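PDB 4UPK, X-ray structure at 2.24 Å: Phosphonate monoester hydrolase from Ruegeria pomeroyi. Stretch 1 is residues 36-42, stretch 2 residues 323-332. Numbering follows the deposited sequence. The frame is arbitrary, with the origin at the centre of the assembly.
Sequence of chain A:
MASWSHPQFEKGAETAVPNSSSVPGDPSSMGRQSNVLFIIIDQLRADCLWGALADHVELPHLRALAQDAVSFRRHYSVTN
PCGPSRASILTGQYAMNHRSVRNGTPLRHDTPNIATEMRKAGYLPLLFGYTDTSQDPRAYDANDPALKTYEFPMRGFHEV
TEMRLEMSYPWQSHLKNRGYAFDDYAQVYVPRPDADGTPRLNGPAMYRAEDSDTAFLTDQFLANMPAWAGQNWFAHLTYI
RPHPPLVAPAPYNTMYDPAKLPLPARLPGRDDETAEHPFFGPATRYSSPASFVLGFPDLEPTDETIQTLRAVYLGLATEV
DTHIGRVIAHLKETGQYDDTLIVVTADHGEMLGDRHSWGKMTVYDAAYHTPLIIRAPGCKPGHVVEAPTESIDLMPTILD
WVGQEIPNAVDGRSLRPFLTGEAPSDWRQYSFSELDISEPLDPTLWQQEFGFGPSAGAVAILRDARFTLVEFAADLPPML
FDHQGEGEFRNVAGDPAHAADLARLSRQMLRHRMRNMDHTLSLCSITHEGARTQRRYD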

# COMPACT_ATOMS: atom_id res chain seq x y z
N VAL A 36 6.25 -25.91 -15.74
CA VAL A 36 6.70 -24.88 -16.67
C VAL A 36 8.22 -24.74 -16.58
O VAL A 36 8.76 -24.44 -15.51
N LEU A 37 8.91 -25.00 -17.69
CA LEU A 37 10.36 -24.85 -17.79
C LEU A 37 10.62 -23.76 -18.80
O LEU A 37 10.44 -23.94 -20.00
N PHE A 38 11.03 -22.60 -18.28
CA PHE A 38 11.30 -21.41 -19.07
C PHE A 38 12.80 -21.11 -19.09
O PHE A 38 13.36 -20.63 -18.09
N ILE A 39 13.46 -21.44 -20.23
CA ILE A 39 14.90 -21.18 -20.42
C ILE A 39 15.08 -19.99 -21.35
O ILE A 39 14.49 -19.97 -22.43
N ILE A 40 15.94 -19.04 -20.92
CA ILE A 40 16.33 -17.86 -21.67
C ILE A 40 17.86 -17.83 -21.76
O ILE A 40 18.55 -17.75 -20.73
N ILE A 41 18.37 -17.92 -22.99
CA ILE A 41 19.80 -17.84 -23.29
C ILE A 41 20.02 -16.36 -23.63
O ILE A 41 19.25 -15.80 -24.41
N ASP A 42 21.01 -15.71 -23.02
CA ASP A 42 21.31 -14.32 -23.31
C ASP A 42 22.19 -14.25 -24.58
O ASP A 42 23.16 -15.03 -24.72
N HIS A 323 24.95 -28.46 -21.90
CA HIS A 323 24.32 -28.36 -20.59
C HIS A 323 22.79 -28.38 -20.62
O HIS A 323 22.20 -28.92 -19.69
N ILE A 324 22.16 -27.89 -21.70
CA ILE A 324 20.69 -27.92 -21.89
C ILE A 324 20.24 -29.37 -22.12
O ILE A 324 19.17 -29.76 -21.67
N GLY A 325 21.10 -30.18 -22.76
CA GLY A 325 20.87 -31.62 -22.95
C GLY A 325 20.74 -32.37 -21.64
O GLY A 325 19.92 -33.28 -21.52
N ARG A 326 21.50 -31.96 -20.62
CA ARG A 326 21.46 -32.51 -19.26
C ARG A 326 20.15 -32.17 -18.57
O ARG A 326 19.66 -32.97 -17.79
N VAL A 327 19.61 -30.95 -18.81
CA VAL A 327 18.33 -30.45 -18.28
C VAL A 327 17.18 -31.29 -18.88
O VAL A 327 16.31 -31.76 -18.15
N ILE A 328 17.21 -31.51 -20.21
CA ILE A 328 16.24 -32.34 -20.94
C ILE A 328 16.32 -33.78 -20.43
O ILE A 328 15.28 -34.35 -20.14
N ALA A 329 17.55 -34.37 -20.32
CA ALA A 329 17.79 -35.73 -19.83
C ALA A 329 17.19 -35.94 -18.45
O ALA A 329 16.59 -36.99 -18.22
N HIS A 330 17.29 -34.94 -17.55
CA HIS A 330 16.69 -34.97 -16.22
C HIS A 330 15.17 -35.13 -16.29
O HIS A 330 14.61 -35.88 -15.50
N LEU A 331 14.51 -34.38 -17.20
CA LEU A 331 13.05 -34.42 -17.37
C LEU A 331 12.59 -35.79 -17.87
O LEU A 331 11.60 -36.32 -17.37
N LYS A 332 13.33 -36.37 -18.84
CA LYS A 332 13.07 -37.69 -19.40
C LYS A 332 13.25 -38.79 -18.35
O LYS A 332 12.39 -39.65 -18.21

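A strand and a helix meet here almost exactly antiparallel, their N-to-C directions 176° apart and their axes 12.0 Å apart at closest approach. That spacing leaves room for one layer of interlocking side chains, and no hydrogen bond crosses it. The pattern on the strand is strict alternation: Leu-37, Ile-39 and Ile-41 send their CA-to-CB bonds toward the helix, while Val-36, Phe-38 and Ile-40 are out of its reach. The helix answers with Ile-324, Val-327 and Leu-331, spaced three and four apart so that they fall along one face. Because the chains run in opposite directions, Leu-37 lies at the Leu-331 end and Ile-41 at the Ile-324 end.

Leu-37, with chi1 t and chi2 p, is the bump at the first end. Its CD2 reaches into the hollow between Val-327 and Leu-331, lying 3.8 Å from Val-327 CG1 and the same 3.8 Å from Leu-331 CD1. One methyl thus fits between two helix residues a turn apart. Leu-331, chi1 m and chi2 t, brings its CD1 up to that methyl, while Val-327, chi1 t, presents CG1 as a short, blunt knob.

That knob has a second neighbour. Ile-39 takes the m, t rotamer, and its CD1 comes to 4.4 Å from Val-327 CG1, so the valine methyl faces the tips of both Leu-37 and Ile-39, the second more loosely.

At the other end the roles reverse. Ile-324 is also m, t, an extended form that carries its CD1 out from the helix into the gap between Ile-39 and Ile-41. There Ile-324 CD1 lies 4.3 Å from Ile-39 CG2 and 3.7 Å from Ile-41 CD1. The second contact is tip to tip, since Ile-41, again m, t, extends its own CD1 to meet it. Ile-324 has the most area covered of any residue in the two stretches, with Leu-37 next, so each side contributes one of the two largest shares.

Ile-328 borders this row. Its CA-to-CB bond points sideways, and although the end of its m, m side chain comes nearer, its CD1 stays 5.0 Å from Leu-37 CD2, too far for close contact. Polar groups stay off the interface. Arg-326 NH1 donates to His-323 ND1 at 2.8 Å, a bond within the helix and out of the strand's reach, and Asp-42 OD2 is satisfied elsewhere in the structure. The total buried surface is modest, 246 Å², drawn from a few well-fitted aliphatic tips.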

# COMPACT_ATOMS: atom_id res chain seq x y z
CB VAL A 36 5.94 -23.53 -16.58
CG1 VAL A 36 6.44 -22.55 -17.65
CG2 VAL A 36 4.43 -23.73 -16.72
CB LEU A 37 11.09 -26.17 -18.16
CG LEU A 37 12.64 -26.06 -18.36
CD1 LEU A 37 13.35 -25.59 -17.09
CD2 LEU A 37 13.22 -27.34 -18.85
CB PHE A 38 10.47 -20.23 -18.52
CG PHE A 38 10.41 -18.97 -19.34
CD1 PHE A 38 10.91 -18.93 -20.64
CD2 PHE A 38 9.81 -17.82 -18.83
CE1 PHE A 38 10.85 -17.76 -21.40
CE2 PHE A 38 9.75 -16.66 -19.59
CZ PHE A 38 10.26 -16.64 -20.88
CB ILE A 39 15.77 -22.40 -20.90
CG1 ILE A 39 15.56 -23.64 -20.03
CG2 ILE A 39 17.30 -22.02 -21.00
CD1 ILE A 39 16.24 -24.91 -20.62
CB ILE A 40 15.72 -16.51 -21.13
CG1 ILE A 40 14.18 -16.54 -21.13
CG2 ILE A 40 16.27 -15.29 -21.92
CD1 ILE A 40 13.51 -15.34 -20.52
CB ILE A 41 20.21 -18.79 -24.47
CG1 ILE A 41 19.88 -20.27 -24.17
CG2 ILE A 41 21.70 -18.65 -24.84
CD1 ILE A 41 19.84 -21.19 -25.43
CB ASP A 42 22.04 -13.67 -22.12
CG ASP A 42 21.75 -12.20 -21.88
OD1 ASP A 42 22.14 -11.37 -22.72
OD2 ASP A 42 21.18 -11.87 -20.80
CB HIS A 323 24.92 -27.22 -19.74
CG HIS A 323 26.31 -27.53 -19.31
ND1 HIS A 323 26.56 -28.41 -18.29
CD2 HIS A 323 27.49 -27.14 -19.85
CE1 HIS A 323 27.88 -28.52 -18.20
NE2 HIS A 323 28.48 -27.77 -19.13
CB ILE A 324 20.19 -26.90 -22.99
CG1 ILE A 324 20.23 -25.47 -22.43
CG2 ILE A 324 18.76 -27.24 -23.54
CD1 ILE A 324 19.91 -24.34 -23.43
CB ARG A 326 22.62 -31.96 -18.41
CG ARG A 326 24.02 -32.40 -18.83
CD ARG A 326 25.05 -31.56 -18.08
NE ARG A 326 25.08 -31.92 -16.66
CZ ARG A 326 25.50 -31.12 -15.68
NH1 ARG A 326 25.92 -29.89 -15.94
NH2 ARG A 326 25.51 -31.56 -14.43
CB VAL A 327 18.15 -28.92 -18.50
CG1 VAL A 327 16.77 -28.46 -18.03
CG2 VAL A 327 19.25 -28.12 -17.80
CB ILE A 328 16.42 -32.25 -22.50
CG1 ILE A 328 16.22 -30.80 -23.05
CG2 ILE A 328 15.56 -33.29 -23.25
CD1 ILE A 328 14.82 -30.09 -22.71
CB ALA A 329 19.29 -36.06 -19.81
CB HIS A 330 17.03 -33.68 -15.44
CG HIS A 330 16.32 -33.56 -14.12
ND1 HIS A 330 16.66 -34.36 -13.04
CD2 HIS A 330 15.26 -32.79 -13.78
CE1 HIS A 330 15.81 -34.04 -12.07
NE2 HIS A 330 14.96 -33.09 -12.47
CB LEU A 331 12.56 -33.33 -18.33
CG LEU A 331 12.72 -31.86 -17.92
CD1 LEU A 331 12.18 -30.98 -18.98
CD2 LEU A 331 12.02 -31.55 -16.60
CB LYS A 332 13.97 -37.97 -20.62
CG LYS A 332 13.81 -36.93 -21.74
CD LYS A 332 13.68 -37.57 -23.09
CE LYS A 332 13.47 -36.54 -24.16
NZ LYS A 332 13.20 -37.18 -25.47